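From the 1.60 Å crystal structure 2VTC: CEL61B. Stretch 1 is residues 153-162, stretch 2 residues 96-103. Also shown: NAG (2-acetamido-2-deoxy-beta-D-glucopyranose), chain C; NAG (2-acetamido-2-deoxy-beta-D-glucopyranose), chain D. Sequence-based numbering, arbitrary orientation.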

# COMPACT_ATOMS: atom_id res chain seq x y z
N ASP A 153 -14.00 5.22 -6.46
CA ASP A 153 -13.23 6.05 -7.37
C ASP A 153 -12.12 5.27 -8.07
O ASP A 153 -11.90 5.45 -9.26
CB ASP A 153 -12.69 7.31 -6.67
CG ASP A 153 -13.81 8.25 -6.24
OD1 ASP A 153 -14.90 8.19 -6.85
OD2 ASP A 153 -13.60 9.03 -5.30
N LEU A 154 -11.48 4.34 -7.35
CA LEU A 154 -10.45 3.49 -7.95
C LEU A 154 -11.02 2.66 -9.10
O LEU A 154 -10.44 2.61 -10.20
CB LEU A 154 -9.84 2.58 -6.87
CG LEU A 154 -8.83 1.50 -7.30
CD1 LEU A 154 -7.53 2.14 -7.72
CD2 LEU A 154 -8.61 0.54 -6.13
N ILE A 155 -12.17 2.04 -8.85
CA ILE A 155 -12.86 1.22 -9.86
C ILE A 155 -13.18 2.08 -11.09
O ILE A 155 -12.90 1.67 -12.23
CB ILE A 155 -14.15 0.59 -9.29
CG1 ILE A 155 -13.81 -0.41 -8.17
CG2 ILE A 155 -14.97 -0.11 -10.42
CD1 ILE A 155 -14.98 -0.78 -7.26
N ASN A 156 -13.72 3.27 -10.85
CA ASN A 156 -14.07 4.22 -11.92
C ASN A 156 -12.88 4.87 -12.65
O ASN A 156 -13.07 5.52 -13.69
CB ASN A 156 -15.03 5.30 -11.38
CG ASN A 156 -16.35 4.72 -10.84
OD1 ASN A 156 -16.84 3.68 -11.31
ND2 ASN A 156 -16.93 5.39 -9.86
N GLN A 157 -11.67 4.71 -12.12
CA GLN A 157 -10.46 5.24 -12.77
C GLN A 157 -9.62 4.13 -13.42
O GLN A 157 -8.41 4.31 -13.65
CB GLN A 157 -9.58 6.00 -11.77
CG GLN A 157 -10.15 7.27 -11.17
CD GLN A 157 -9.46 7.68 -9.87
OE1 GLN A 157 -8.46 7.06 -9.43
NE2 GLN A 157 -9.96 8.74 -9.25
N GLY A 158 -10.25 3.00 -13.69
CA GLY A 158 -9.59 1.88 -14.37
C GLY A 158 -8.56 1.18 -13.49
O GLY A 158 -7.52 0.73 -13.99
N ASN A 159 -8.86 1.08 -12.19
CA ASN A 159 -7.99 0.37 -11.25
C ASN A 159 -6.68 1.09 -10.97
O ASN A 159 -5.73 0.46 -10.51
CB ASN A 159 -7.70 -1.06 -11.74
CG ASN A 159 -8.67 -2.10 -11.21
OD1 ASN A 159 -8.31 -3.27 -11.04
ND2 ASN A 159 -9.92 -1.69 -10.95
N LYS A 160 -6.65 2.40 -11.24
CA LYS A 160 -5.45 3.23 -11.05
C LYS A 160 -5.62 4.18 -9.86
O LYS A 160 -6.69 4.76 -9.69
CB LYS A 160 -5.17 4.07 -12.30
CG LYS A 160 -4.63 3.27 -13.48
CD LYS A 160 -4.79 4.05 -14.78
CE LYS A 160 -4.62 3.16 -16.00
NZ LYS A 160 -5.63 2.06 -16.12
N TRP A 161 -4.57 4.34 -9.06
CA TRP A 161 -4.56 5.34 -7.99
C TRP A 161 -3.28 6.18 -8.02
O TRP A 161 -2.17 5.62 -8.04
CB TRP A 161 -4.73 4.70 -6.60
CG TRP A 161 -5.21 5.71 -5.61
CD1 TRP A 161 -4.48 6.38 -4.66
CD2 TRP A 161 -6.55 6.22 -5.51
NE1 TRP A 161 -5.29 7.27 -3.98
CE2 TRP A 161 -6.57 7.19 -4.49
CE3 TRP A 161 -7.75 5.94 -6.21
CZ2 TRP A 161 -7.73 7.88 -4.13
CZ3 TRP A 161 -8.90 6.63 -5.85
CH2 TRP A 161 -8.88 7.59 -4.82
N THR A 162 -3.44 7.50 -8.01
CA THR A 162 -2.31 8.44 -8.09
C THR A 162 -1.87 8.87 -6.69
O THR A 162 -2.70 9.28 -5.87
CB THR A 162 -2.67 9.70 -8.93
OG1 THR A 162 -2.87 9.31 -10.29
CG2 THR A 162 -1.55 10.75 -8.86
C1 NAG C . -0.24 -3.76 -15.84
C2 NAG C . -0.16 -4.63 -17.10
C3 NAG C . -1.53 -4.80 -17.79
C4 NAG C . -2.66 -5.16 -16.79
C5 NAG C . -2.52 -4.33 -15.50
C6 NAG C . -3.50 -4.70 -14.40
C7 NAG C . 1.78 -4.88 -18.57
C8 NAG C . 2.61 -4.26 -19.65
N2 NAG C . 0.81 -4.12 -18.06
O3 NAG C . -1.44 -5.80 -18.79
O4 NAG C . -3.94 -4.90 -17.36
O5 NAG C . -1.19 -4.39 -14.98
O6 NAG C . -3.59 -6.10 -14.21
O7 NAG C . 2.01 -6.04 -18.19
C1 NAG D . -4.66 -6.13 -17.57
C2 NAG D . -6.16 -5.81 -17.63
C3 NAG D . -7.00 -7.00 -18.12
C4 NAG D . -6.37 -7.70 -19.32
C5 NAG D . -4.90 -8.00 -19.04
C6 NAG D . -4.22 -8.70 -20.22
C7 NAG D . -6.87 -4.08 -16.01
C8 NAG D . -7.52 -3.82 -14.69
N2 NAG D . -6.67 -5.37 -16.33
O3 NAG D . -8.28 -6.52 -18.49
O4 NAG D . -7.08 -8.89 -19.63
O5 NAG D . -4.23 -6.78 -18.76
O6 NAG D . -4.24 -7.85 -21.34
O7 NAG D . -6.52 -3.13 -16.71
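Stretch 2, residues 96-103: NIVFQWGP

Stretch 2 is extended from Asn-96 to Gly-102 and lies against the strand that begins at Lys-160, which follows a helical segment and a turn. In this turn the backbone amides of Gln-157 and Asn-159 both donate to Leu-154 O, and Gly-158 and Asn-159 adopt positive phi. The two strands run antiparallel, their axes crossing at 160° and approaching to 4.5 Å. Trp-161 pairs with Phe-99 through two hydrogen bonds, Phe-99 N to Trp-161 O at 2.9 Å and Trp-161 N to Phe-99 O at 3.0 Å. Lys-160 with Gln-100 and Thr-162 with Val-98 are the non-hydrogen-bonded pairs that flank it. The hydrogen bonding extends into the turn, where Trp-101 N donates to Asn-159 O at 2.8 Å in nearly linear geometry.

Side chains of the two flanking pairs share one face of the sheet. There Val-98 touches both Lys-160 and Thr-162, with CG1 3.7 Å from Lys-160 CB and CG2 3.6 Å from Thr-162 OG1. The Lys-160 side chain folds back so that its NZ donates to Gly-158 O at 3.1 Å, close beside the Gln-100 amide. Phe-99 and Trp-161 project to the opposite face, although the Trp-161 indole leads away from stretch 2. Leu-154 reaches back from the helix, placing CD1 4.0 Å from Trp-101 CD1 in an apolar contact.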

# COMPACT_ATOMS: atom_id res chain seq x y z
N ASN A 96 4.61 11.85 -9.52
CA ASN A 96 3.40 11.08 -9.26
C ASN A 96 3.62 9.62 -9.59
O ASN A 96 4.12 9.27 -10.67
CB ASN A 96 2.20 11.64 -10.05
CG ASN A 96 1.77 13.02 -9.58
OD1 ASN A 96 1.69 13.97 -10.37
ND2 ASN A 96 1.48 13.16 -8.30
N ILE A 97 3.26 8.77 -8.64
CA ILE A 97 3.19 7.34 -8.87
C ILE A 97 1.74 7.04 -9.19
O ILE A 97 0.84 7.60 -8.56
CB ILE A 97 3.58 6.52 -7.59
CG1 ILE A 97 4.92 7.00 -7.01
CG2 ILE A 97 3.55 5.01 -7.89
CD1 ILE A 97 5.09 6.65 -5.54
N VAL A 98 1.52 6.15 -10.15
CA VAL A 98 0.19 5.64 -10.42
C VAL A 98 0.21 4.14 -10.26
O VAL A 98 0.80 3.43 -11.08
CB VAL A 98 -0.36 6.06 -11.83
CG1 VAL A 98 -1.80 5.59 -11.97
CG2 VAL A 98 -0.27 7.57 -12.04
N PHE A 99 -0.40 3.66 -9.18
CA PHE A 99 -0.45 2.23 -8.90
C PHE A 99 -1.56 1.63 -9.75
O PHE A 99 -2.69 2.13 -9.74
CB PHE A 99 -0.71 1.96 -7.41
CG PHE A 99 0.39 2.44 -6.50
CD1 PHE A 99 1.49 1.61 -6.25
CD2 PHE A 99 0.32 3.68 -5.87
CE1 PHE A 99 2.52 2.03 -5.38
CE2 PHE A 99 1.34 4.12 -5.00
CZ PHE A 99 2.44 3.27 -4.76
N GLN A 100 -1.23 0.57 -10.48
CA GLN A 100 -2.20 -0.13 -11.32
C GLN A 100 -2.56 -1.47 -10.69
O GLN A 100 -1.74 -2.39 -10.61
CB GLN A 100 -1.66 -0.31 -12.74
CG GLN A 100 -2.50 -1.25 -13.62
CD GLN A 100 -3.83 -0.63 -14.05
OE1 GLN A 100 -4.91 -1.00 -13.56
NE2 GLN A 100 -3.75 0.31 -14.97
N TRP A 101 -3.80 -1.57 -10.23
CA TRP A 101 -4.29 -2.80 -9.64
C TRP A 101 -4.87 -3.74 -10.70
O TRP A 101 -5.32 -3.29 -11.77
CB TRP A 101 -5.37 -2.49 -8.58
CG TRP A 101 -4.82 -1.82 -7.34
CD1 TRP A 101 -4.52 -0.51 -7.20
CD2 TRP A 101 -4.51 -2.45 -6.09
NE1 TRP A 101 -4.04 -0.27 -5.93
CE2 TRP A 101 -4.04 -1.44 -5.22
CE3 TRP A 101 -4.61 -3.77 -5.61
CZ2 TRP A 101 -3.63 -1.71 -3.90
CZ3 TRP A 101 -4.21 -4.05 -4.29
CH2 TRP A 101 -3.72 -3.00 -3.45
N GLY A 102 -4.84 -5.03 -10.42
CA GLY A 102 -5.31 -6.02 -11.40
C GLY A 102 -5.11 -7.43 -10.91
O GLY A 102 -4.77 -7.65 -9.74
N PRO A 103 -5.29 -8.42 -11.81
CA PRO A 103 -5.59 -8.28 -13.26
C PRO A 103 -7.05 -7.94 -13.60
O PRO A 103 -7.33 -7.43 -14.70
CB PRO A 103 -5.24 -9.67 -13.83
CG PRO A 103 -5.46 -10.62 -12.67
CD PRO A 103 -5.20 -9.83 -11.39